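Fimbrin (Schizosaccharomyces pombe, PDB 1RT8) binds and crosslinks actin filaments, acting in cell polarity, cytokinesis, mating and spore formation. Local coordinates at residues A[169-174]-A[198-203]; A[192-197]-A[221-225]; A[235-239]-A[250-254]. Residues are numbered along the deposited sequence.

Interaction 1 of 3, residues A[169-174]-A[198-203]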
loop_
_atom_site.group_PDB
_atom_site.type_symbol
_atom_site.label_atom_id
_atom_site.label_comp_id
_atom_site.label_asym_id
_atom_site.label_seq_id
_atom_site.Cartn_x
_atom_site.Cartn_y
_atom_site.Cartn_z
ATOM N N TRP A 169 19.258 8.671 -5.297
ATOM C CA TRP A 169 20.240 7.676 -5.722
ATOM C C TRP A 169 20.825 8.038 -7.088
ATOM O O TRP A 169 22.040 8.160 -7.250
ATOM C CB TRP A 169 19.572 6.305 -5.804
ATOM C CG TRP A 169 20.453 5.215 -6.332
ATOM C CD1 TRP A 169 21.460 4.572 -5.663
ATOM C CD2 TRP A 169 20.389 4.616 -7.634
ATOM N NE1 TRP A 169 22.019 3.607 -6.466
ATOM C CE2 TRP A 169 21.382 3.612 -7.680
ATOM C CE3 TRP A 169 19.589 4.831 -8.765
ATOM C CZ2 TRP A 169 21.595 2.823 -8.814
ATOM C CZ3 TRP A 169 19.802 4.047 -9.896
ATOM C CH2 TRP A 169 20.799 3.054 -9.909
ATOM N N PHE A 170 19.940 8.191 -8.068
ATOM C CA PHE A 170 20.323 8.543 -9.428
ATOM C C PHE A 170 21.265 9.747 -9.375
ATOM O O PHE A 170 22.358 9.714 -9.941
ATOM C CB PHE A 170 19.049 8.870 -10.231
ATOM C CG PHE A 170 19.231 8.864 -11.725
ATOM C CD1 PHE A 170 18.178 8.481 -12.553
ATOM C CD2 PHE A 170 20.431 9.251 -12.309
ATOM C CE1 PHE A 170 18.316 8.479 -13.935
ATOM C CE2 PHE A 170 20.580 9.255 -13.692
ATOM C CZ PHE A 170 19.521 8.868 -14.509
ATOM N N ASN A 171 20.851 10.798 -8.670
ATOM C CA ASN A 171 21.666 12.003 -8.563
ATOM C C ASN A 171 22.973 11.804 -7.809
ATOM O O ASN A 171 23.978 12.437 -8.125
ATOM C CB ASN A 171 20.868 13.138 -7.926
ATOM C CG ASN A 171 19.834 13.707 -8.866
ATOM O OD1 ASN A 171 20.139 14.033 -10.018
ATOM N ND2 ASN A 171 18.603 13.834 -8.387
ATOM N N TYR A 172 22.962 10.934 -6.807
ATOM C CA TYR A 172 24.177 10.657 -6.056
ATOM C C TYR A 172 25.265 10.227 -7.040
ATOM O O TYR A 172 26.422 10.620 -6.911
ATOM C CB TYR A 172 23.930 9.540 -5.042
ATOM C CG TYR A 172 25.198 8.948 -4.465
ATOM C CD1 TYR A 172 25.922 9.617 -3.474
ATOM C CD2 TYR A 172 25.675 7.715 -4.915
ATOM C CE1 TYR A 172 27.093 9.067 -2.942
ATOM C CE2 TYR A 172 26.839 7.160 -4.394
ATOM C CZ TYR A 172 27.543 7.835 -3.408
ATOM O OH TYR A 172 28.687 7.268 -2.890
ATOM N N HIS A 173 24.885 9.423 -8.030
ATOM C CA HIS A 173 25.833 8.947 -9.028
ATOM C C HIS A 173 26.205 9.998 -10.076
ATOM O O HIS A 173 27.378 10.143 -10.416
ATOM C CB HIS A 173 25.286 7.698 -9.712
ATOM C CG HIS A 173 25.299 6.485 -8.839
ATOM N ND1 HIS A 173 26.465 5.914 -8.381
ATOM C CD2 HIS A 173 24.288 5.760 -8.308
ATOM C CE1 HIS A 173 26.172 4.887 -7.602
ATOM N NE2 HIS A 173 24.857 4.773 -7.542
ATOM N N LEU A 174 25.220 10.725 -10.599
ATOM C CA LEU A 174 25.521 11.751 -11.591
ATOM C C LEU A 174 26.490 12.753 -10.978
ATOM O O LEU A 174 27.387 13.262 -11.653
ATOM C CB LEU A 174 24.252 12.478 -12.028
ATOM C CG LEU A 174 23.243 11.628 -12.798
ATOM C CD1 LEU A 174 22.061 12.498 -13.202
ATOM C CD2 LEU A 174 23.911 11.012 -14.028
ATOM N N VAL A 198 25.347 8.284 -18.605
ATOM C CA VAL A 198 26.322 8.634 -17.579
ATOM C C VAL A 198 26.124 7.725 -16.364
ATOM O O VAL A 198 27.092 7.239 -15.777
ATOM C CB VAL A 198 26.182 10.119 -17.162
ATOM C CG1 VAL A 198 27.132 10.437 -16.028
ATOM C CG2 VAL A 198 26.491 11.022 -18.354
ATOM N N LEU A 199 24.864 7.485 -15.997
ATOM C CA LEU A 199 24.555 6.615 -14.862
ATOM C C LEU A 199 25.136 5.216 -15.088
ATOM O O LEU A 199 25.856 4.690 -14.243
ATOM C CB LEU A 199 23.032 6.513 -14.655
ATOM C CG LEU A 199 22.555 5.456 -13.644
ATOM C CD1 LEU A 199 23.147 5.742 -12.269
ATOM C CD2 LEU A 199 21.027 5.442 -13.584
ATOM N N LEU A 200 24.823 4.619 -16.231
ATOM C CA LEU A 200 25.326 3.286 -16.544
ATOM C C LEU A 200 26.860 3.234 -16.582
ATOM O O LEU A 200 27.472 2.253 -16.154
ATOM C CB LEU A 200 24.753 2.816 -17.881
ATOM C CG LEU A 200 23.241 2.590 -17.905
ATOM C CD1 LEU A 200 22.846 1.947 -19.230
ATOM C CD2 LEU A 200 22.835 1.691 -16.746
ATOM N N ASN A 201 27.477 4.293 -17.097
ATOM C CA ASN A 201 28.932 4.352 -17.170
ATOM C C ASN A 201 29.520 4.531 -15.774
ATOM O O ASN A 201 30.629 4.087 -15.488
ATOM C CB ASN A 201 29.368 5.506 -18.080
ATOM C CG ASN A 201 30.856 5.784 -17.993
ATOM O OD1 ASN A 201 31.292 6.683 -17.270
ATOM N ND2 ASN A 201 31.648 5.000 -18.718
ATOM N N GLN A 202 28.764 5.183 -14.902
ATOM C CA GLN A 202 29.215 5.411 -13.542
ATOM C C GLN A 202 29.073 4.115 -12.748
ATOM O O GLN A 202 29.938 3.779 -11.946
ATOM C CB GLN A 202 28.386 6.532 -12.907
ATOM C CG GLN A 202 28.857 7.003 -11.541
ATOM C CD GLN A 202 30.318 7.421 -11.523
ATOM O OE1 GLN A 202 30.786 8.147 -12.404
ATOM N NE2 GLN A 202 31.041 6.973 -10.505
ATOM N N LEU A 203 27.994 3.375 -12.995
ATOM C CA LEU A 203 27.742 2.117 -12.293
ATOM C C LEU A 203 28.653 0.961 -12.708
ATOM O O LEU A 203 29.032 0.139 -11.875
ATOM C CB LEU A 203 26.288 1.677 -12.484
ATOM C CG LEU A 203 25.166 2.488 -11.832
ATOM C CD1 LEU A 203 23.852 1.786 -12.113
ATOM C CD2 LEU A 203 25.396 2.622 -10.323
#
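Leu-199 lies over the ring of Phe-170: its CD2 is 3.8 Å from the ring centroid and 11° off the normal, a CH-pi contact. The same methyl reaches Trp-169, with CD2 of Leu-199 4.1 Å from CZ3 of the indole, while CD1 of Leu-199 sits 3.9 Å from CB of His-173. One turn on, Leu-203 touches two rings: its CD2 stands above the imidazole of His-173, 3.7 Å from the centroid, and its CD1 is 4.0 Å from Trp-169 CH2. Leu-174 CD2 and Val-198 CG1 extend the apolar seam at 3.8 Å. NE1 of Trp-169 and NE2 of His-173 both hydrogen-bond to O of Pro-263. The segment axes approach to 9.5 Å at 73°, and Leu-258 of helix 248-261 also packs on Leu-199 and Leu-203. The contact thus packs helix 162-176 against helix 194-203, with helix 248-261 completing the core, in the all-helical calponin-homology fold of the second CH domain.

Interaction 2 of 3, residues A[192-197]-A[221-225]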
loop_
_atom_site.group_PDB
_atom_site.type_symbol
_atom_site.label_atom_id
_atom_site.label_comp_id
_atom_site.label_asym_id
_atom_site.label_seq_id
_atom_site.Cartn_x
_atom_site.Cartn_y
_atom_site.Cartn_z
ATOM N N ASP A 192 16.346 12.070 -23.050
ATOM C CA ASP A 192 17.286 12.178 -24.166
ATOM C C ASP A 192 18.405 11.149 -24.098
ATOM O O ASP A 192 19.308 11.145 -24.934
ATOM C CB ASP A 192 17.875 13.596 -24.299
ATOM C CG ASP A 192 18.729 14.006 -23.118
ATOM O OD1 ASP A 192 19.229 13.130 -22.372
ATOM O OD2 ASP A 192 18.914 15.230 -22.955
ATOM N N GLY A 193 18.328 10.277 -23.096
ATOM C CA GLY A 193 19.312 9.214 -22.938
ATOM C C GLY A 193 20.671 9.568 -22.373
ATOM O O GLY A 193 21.479 8.674 -22.130
ATOM N N GLU A 194 20.933 10.854 -22.159
ATOM C CA GLU A 194 22.215 11.294 -21.625
ATOM C C GLU A 194 22.444 10.905 -20.176
ATOM O O GLU A 194 23.474 10.330 -19.835
ATOM C CB GLU A 194 22.358 12.814 -21.747
ATOM C CG GLU A 194 22.721 13.301 -23.133
ATOM C CD GLU A 194 23.070 14.785 -23.150
ATOM O OE1 GLU A 194 23.051 15.422 -22.074
ATOM O OE2 GLU A 194 23.364 15.313 -24.242
ATOM N N ASN A 195 21.495 11.234 -19.308
ATOM C CA ASN A 195 21.656 10.906 -17.902
ATOM C C ASN A 195 21.750 9.404 -17.656
ATOM O O ASN A 195 22.497 8.961 -16.783
ATOM C CB ASN A 195 20.538 11.551 -17.083
ATOM C CG ASN A 195 20.695 13.069 -17.011
ATOM O OD1 ASN A 195 21.809 13.573 -17.084
ATOM N ND2 ASN A 195 19.590 13.794 -16.863
ATOM N N TYR A 196 21.010 8.625 -18.439
ATOM C CA TYR A 196 21.052 7.173 -18.314
ATOM C C TYR A 196 22.451 6.681 -18.696
ATOM O O TYR A 196 23.039 5.849 -17.996
ATOM C CB TYR A 196 20.012 6.531 -19.236
ATOM C CG TYR A 196 18.589 6.505 -18.694
ATOM C CD1 TYR A 196 17.502 6.479 -19.570
ATOM C CD2 TYR A 196 18.332 6.466 -17.323
ATOM C CE1 TYR A 196 16.198 6.415 -19.106
ATOM C CE2 TYR A 196 17.010 6.398 -16.834
ATOM C CZ TYR A 196 15.952 6.373 -17.739
ATOM O OH TYR A 196 14.644 6.305 -17.305
ATOM N N THR A 197 22.982 7.200 -19.802
ATOM C CA THR A 197 24.318 6.817 -20.268
ATOM C C THR A 197 25.389 7.101 -19.212
ATOM O O THR A 197 26.249 6.267 -18.957
ATOM C CB THR A 197 24.691 7.562 -21.564
ATOM O OG1 THR A 197 23.820 7.146 -22.621
ATOM C CG2 THR A 197 26.131 7.265 -21.961
ATOM N N ARG A 221 20.194 6.825 -29.881
ATOM C CA ARG A 221 20.921 6.863 -28.625
ATOM C C ARG A 221 20.154 6.058 -27.578
ATOM O O ARG A 221 20.748 5.329 -26.781
ATOM C CB ARG A 221 21.077 8.307 -28.152
ATOM C CG ARG A 221 21.911 8.462 -26.895
ATOM C CD ARG A 221 21.834 9.896 -26.413
ATOM N NE ARG A 221 22.192 10.824 -27.484
ATOM C CZ ARG A 221 21.860 12.109 -27.501
ATOM N NH1 ARG A 221 21.159 12.624 -26.498
ATOM N NH2 ARG A 221 22.219 12.881 -28.526
ATOM N N ALA A 222 18.832 6.195 -27.588
ATOM C CA ALA A 222 17.975 5.489 -26.640
ATOM C C ALA A 222 18.143 3.983 -26.783
ATOM O O ALA A 222 18.141 3.256 -25.793
ATOM C CB ALA A 222 16.518 5.865 -26.869
ATOM N N GLU A 223 18.276 3.524 -28.023
ATOM C CA GLU A 223 18.451 2.102 -28.292
ATOM C C GLU A 223 19.812 1.640 -27.793
ATOM O O GLU A 223 19.937 0.561 -27.216
ATOM C CB GLU A 223 18.324 1.831 -29.791
ATOM C CG GLU A 223 18.648 0.405 -30.194
ATOM C CD GLU A 223 17.805 -0.620 -29.459
ATOM O OE1 GLU A 223 16.562 -0.482 -29.464
ATOM O OE2 GLU A 223 18.388 -1.568 -28.887
ATOM N N GLN A 224 20.828 2.465 -28.013
ATOM C CA GLN A 224 22.176 2.142 -27.578
ATOM C C GLN A 224 22.229 2.083 -26.063
ATOM O O GLN A 224 22.940 1.255 -25.498
ATOM C CB GLN A 224 23.177 3.186 -28.101
ATOM C CG GLN A 224 23.545 3.001 -29.568
ATOM C CD GLN A 224 24.280 4.193 -30.174
ATOM O OE1 GLN A 224 24.984 4.931 -29.483
ATOM N NE2 GLN A 224 24.131 4.369 -31.482
ATOM N N VAL A 225 21.473 2.959 -25.404
ATOM C CA VAL A 225 21.443 2.986 -23.944
ATOM C C VAL A 225 20.851 1.694 -23.407
ATOM O O VAL A 225 21.339 1.141 -22.414
ATOM C CB VAL A 225 20.582 4.162 -23.397
ATOM C CG1 VAL A 225 20.181 3.892 -21.935
ATOM C CG2 VAL A 225 21.364 5.469 -23.487
#
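Arg-221 donates from NH1 to the backbone carbonyl O of Asp-192 at 2.8 Å, the hydrogen bond that joins helix 218-230 to the turn leading into helix 194-203. The oxygen lies near the guanidinium plane, and NH2 of the same group bonds to the carbonyl of Thr-215. The carboxylates nearby are not salt-bridged to this arginine: Asp-192 OD1 is 4.6 Å and Glu-194 OE2 4.1 Å from Arg-221 NH1, the latter well out of the guanidinium plane with no N-H pointing at it, so they contribute charge proximity without a salt bridge. Asp-192 and Glu-194 instead both form salt bridges with Arg-181.

Within the turn, OD1 of Asp-192 accepts from N of Glu-194 at 2.9 Å, an Asx turn at the helix start. Gly-193 takes the N-cap position with a positive phi of 77°, which favours glycine, and a side chain here would point at the other helix, its ideal CB falling only 3.4 Å from CD of Arg-221. The backbones thus come close, with CA of Gly-193 5.4 Å from CA of Ala-222. Further along, Thr-197 OG1 donates to Gly-193 O at 2.8 Å, turning its hydroxyl back on its own helix.

Val-225 fills the space beside this turn: its CG2 lies 3.1 Å from OG1 of Thr-197 and 3.5 Å from O of Gly-193, while its CG1 is 3.8 Å from CB of Tyr-196. The arginine's directed bond thus goes to a main-chain carbonyl of the turn, while the charges of the two acids are taken up by Arg-181.

Interaction 3 of 3, residues A[235-239]-A[250-254]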
loop_
_atom_site.group_PDB
_atom_site.type_symbol
_atom_site.label_atom_id
_atom_site.label_comp_id
_atom_site.label_asym_id
_atom_site.label_seq_id
_atom_site.Cartn_x
_atom_site.Cartn_y
_atom_site.Cartn_z
ATOM N N ARG A 235 17.712 -4.479 -19.046
ATOM C CA ARG A 235 16.900 -3.927 -20.122
ATOM C C ARG A 235 15.469 -4.389 -19.889
ATOM O O ARG A 235 14.936 -5.223 -20.624
ATOM C CB ARG A 235 17.380 -4.390 -21.498
ATOM C CG ARG A 235 16.493 -3.866 -22.622
ATOM C CD ARG A 235 17.132 -3.975 -23.993
ATOM N NE ARG A 235 16.289 -3.346 -25.008
ATOM C CZ ARG A 235 16.730 -2.922 -26.188
ATOM N NH1 ARG A 235 18.011 -3.058 -26.510
ATOM N NH2 ARG A 235 15.888 -2.357 -27.046
ATOM N N LYS A 236 14.854 -3.830 -18.854
ATOM C CA LYS A 236 13.490 -4.182 -18.478
ATOM C C LYS A 236 12.550 -2.975 -18.496
ATOM O O LYS A 236 12.943 -1.865 -18.121
ATOM C CB LYS A 236 13.489 -4.791 -17.073
ATOM C CG LYS A 236 14.406 -5.996 -16.880
ATOM C CD LYS A 236 13.892 -7.204 -17.642
ATOM C CE LYS A 236 14.634 -8.472 -17.243
ATOM N NZ LYS A 236 14.015 -9.673 -17.875
ATOM N N TYR A 237 11.314 -3.213 -18.934
ATOM C CA TYR A 237 10.255 -2.199 -18.997
ATOM C C TYR A 237 10.364 -1.098 -20.050
ATOM O O TYR A 237 9.388 -0.795 -20.742
ATOM C CB TYR A 237 10.084 -1.503 -17.643
ATOM C CG TYR A 237 9.775 -2.407 -16.481
ATOM C CD1 TYR A 237 10.796 -2.938 -15.696
ATOM C CD2 TYR A 237 8.457 -2.721 -16.149
ATOM C CE1 TYR A 237 10.510 -3.761 -14.600
ATOM C CE2 TYR A 237 8.160 -3.541 -15.060
ATOM C CZ TYR A 237 9.189 -4.057 -14.291
ATOM O OH TYR A 237 8.905 -4.873 -13.214
ATOM N N LEU A 238 11.545 -0.498 -20.159
ATOM C CA LEU A 238 11.769 0.625 -21.072
ATOM C C LEU A 238 12.144 0.301 -22.518
ATOM O O LEU A 238 12.964 -0.574 -22.780
ATOM C CB LEU A 238 12.844 1.536 -20.471
ATOM C CG LEU A 238 13.012 2.956 -21.014
ATOM C CD1 LEU A 238 11.721 3.740 -20.819
ATOM C CD2 LEU A 238 14.169 3.637 -20.284
ATOM N N THR A 239 11.537 1.030 -23.448
ATOM C CA THR A 239 11.823 0.866 -24.867
ATOM C C THR A 239 12.375 2.195 -25.381
ATOM O O THR A 239 12.175 3.243 -24.762
ATOM C CB THR A 239 10.555 0.541 -25.671
ATOM O OG1 THR A 239 9.629 1.630 -25.556
ATOM C CG2 THR A 239 9.918 -0.750 -25.167
ATOM N N LEU A 250 7.190 3.620 -17.204
ATOM C CA LEU A 250 8.192 2.716 -17.747
ATOM C C LEU A 250 9.603 3.146 -17.368
ATOM O O LEU A 250 10.454 2.301 -17.112
ATOM C CB LEU A 250 8.047 2.616 -19.268
ATOM C CG LEU A 250 6.668 2.117 -19.715
ATOM C CD1 LEU A 250 6.566 2.141 -21.238
ATOM C CD2 LEU A 250 6.435 0.717 -19.179
ATOM N N ASN A 251 9.855 4.452 -17.318
ATOM C CA ASN A 251 11.187 4.926 -16.953
ATOM C C ASN A 251 11.444 4.711 -15.464
ATOM O O ASN A 251 12.556 4.380 -15.063
ATOM C CB ASN A 251 11.365 6.406 -17.330
ATOM C CG ASN A 251 11.836 6.593 -18.768
ATOM O OD1 ASN A 251 13.002 6.339 -19.088
ATOM N ND2 ASN A 251 10.935 7.031 -19.639
ATOM N N LEU A 252 10.417 4.878 -14.640
ATOM C CA LEU A 252 10.575 4.664 -13.209
ATOM C C LEU A 252 10.889 3.187 -12.955
ATOM O O LEU A 252 11.796 2.854 -12.196
ATOM C CB LEU A 252 9.292 5.040 -12.465
ATOM C CG LEU A 252 9.307 4.772 -10.958
ATOM C CD1 LEU A 252 10.246 5.761 -10.277
ATOM C CD2 LEU A 252 7.900 4.909 -10.389
ATOM N N ALA A 253 10.138 2.303 -13.601
ATOM C CA ALA A 253 10.335 0.869 -13.421
ATOM C C ALA A 253 11.752 0.476 -13.839
ATOM O O ALA A 253 12.432 -0.283 -13.141
ATOM C CB ALA A 253 9.295 0.093 -14.226
ATOM N N PHE A 254 12.187 1.001 -14.980
ATOM C CA PHE A 254 13.527 0.753 -15.499
ATOM C C PHE A 254 14.548 1.115 -14.419
ATOM O O PHE A 254 15.375 0.289 -14.036
ATOM C CB PHE A 254 13.757 1.615 -16.744
ATOM C CG PHE A 254 15.167 1.587 -17.266
ATOM C CD1 PHE A 254 15.645 0.483 -17.966
ATOM C CD2 PHE A 254 16.009 2.679 -17.079
ATOM C CE1 PHE A 254 16.948 0.469 -18.481
ATOM C CE2 PHE A 254 17.310 2.678 -17.587
ATOM C CZ PHE A 254 17.780 1.568 -18.292
#
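Arg-235 begins the loop with its CB directed away from helix 248-261; its guanidinium instead forms salt bridges with Glu-223 and Glu-230, fastening the loop to helix 218-230. Lys-236 contributes its backbone: its O lies 3.6 Å from CD1 of Phe-254, at the edge of the ring, and also accepts a weak hydrogen bond from N of Leu-238 at 2.8 Å.

Tyr-237 points its CB toward the helix. The phenol ring of Tyr-237 covers Ala-253, whose CB is 3.5 Å from the ring centroid and 17° off the normal, a CH-pi contact in which the small alanine lets the aromatic face settle close to the helix. O of Tyr-237 lies 3.7 Å from CD2 of Leu-250 and is buried without a polar partner.

Leu-238 follows and inserts against the helix. CD1 of Leu-238 is 4.1 Å from CB of Leu-250, while CD2 of Leu-238 lies over the face of Phe-254, 4.0 Å from the ring centroid, and 3.2 Å from OD1 of Asn-251. That amide oxygen is paired with the hydroxyl of Tyr-196, whose ring also meets Phe-254 edge-to-face.

Thr-239 ends the segment as the N-cap of helix 240-244, its OG1 accepting from N of Ala-242, and together with Leu-250 it faces helix 11-25 of the first CH domain. The contact thus packs the loop between helices 218-230 and 240-244 on helix 248-261 of the second CH domain, at a corner where that domain borders the first within the first actin-binding region.

From the N terminus, helix 162-176 comes first, and interaction 1 closes the loop from it to helix 194-203. Before that loop is complete, residues 192-197 open interaction 2, which reaches helix 218-230; interactions 1 and 2 therefore cross along the chain and share helix 194-203. Phe-170 and Leu-174 touch Asn-195 where they meet. Interaction 3 follows in series, folding the loop after helix 218-230 onto helix 248-261 and enclosing helix 240-244. It joins interaction 2 through Tyr-196, which packs on Leu-238, and through the Glu-223 to Arg-235 salt bridge. Together the contacts tie helices 162-176, 194-203 and 218-230, and the loop after the last, with helix 248-261 in one CH domain.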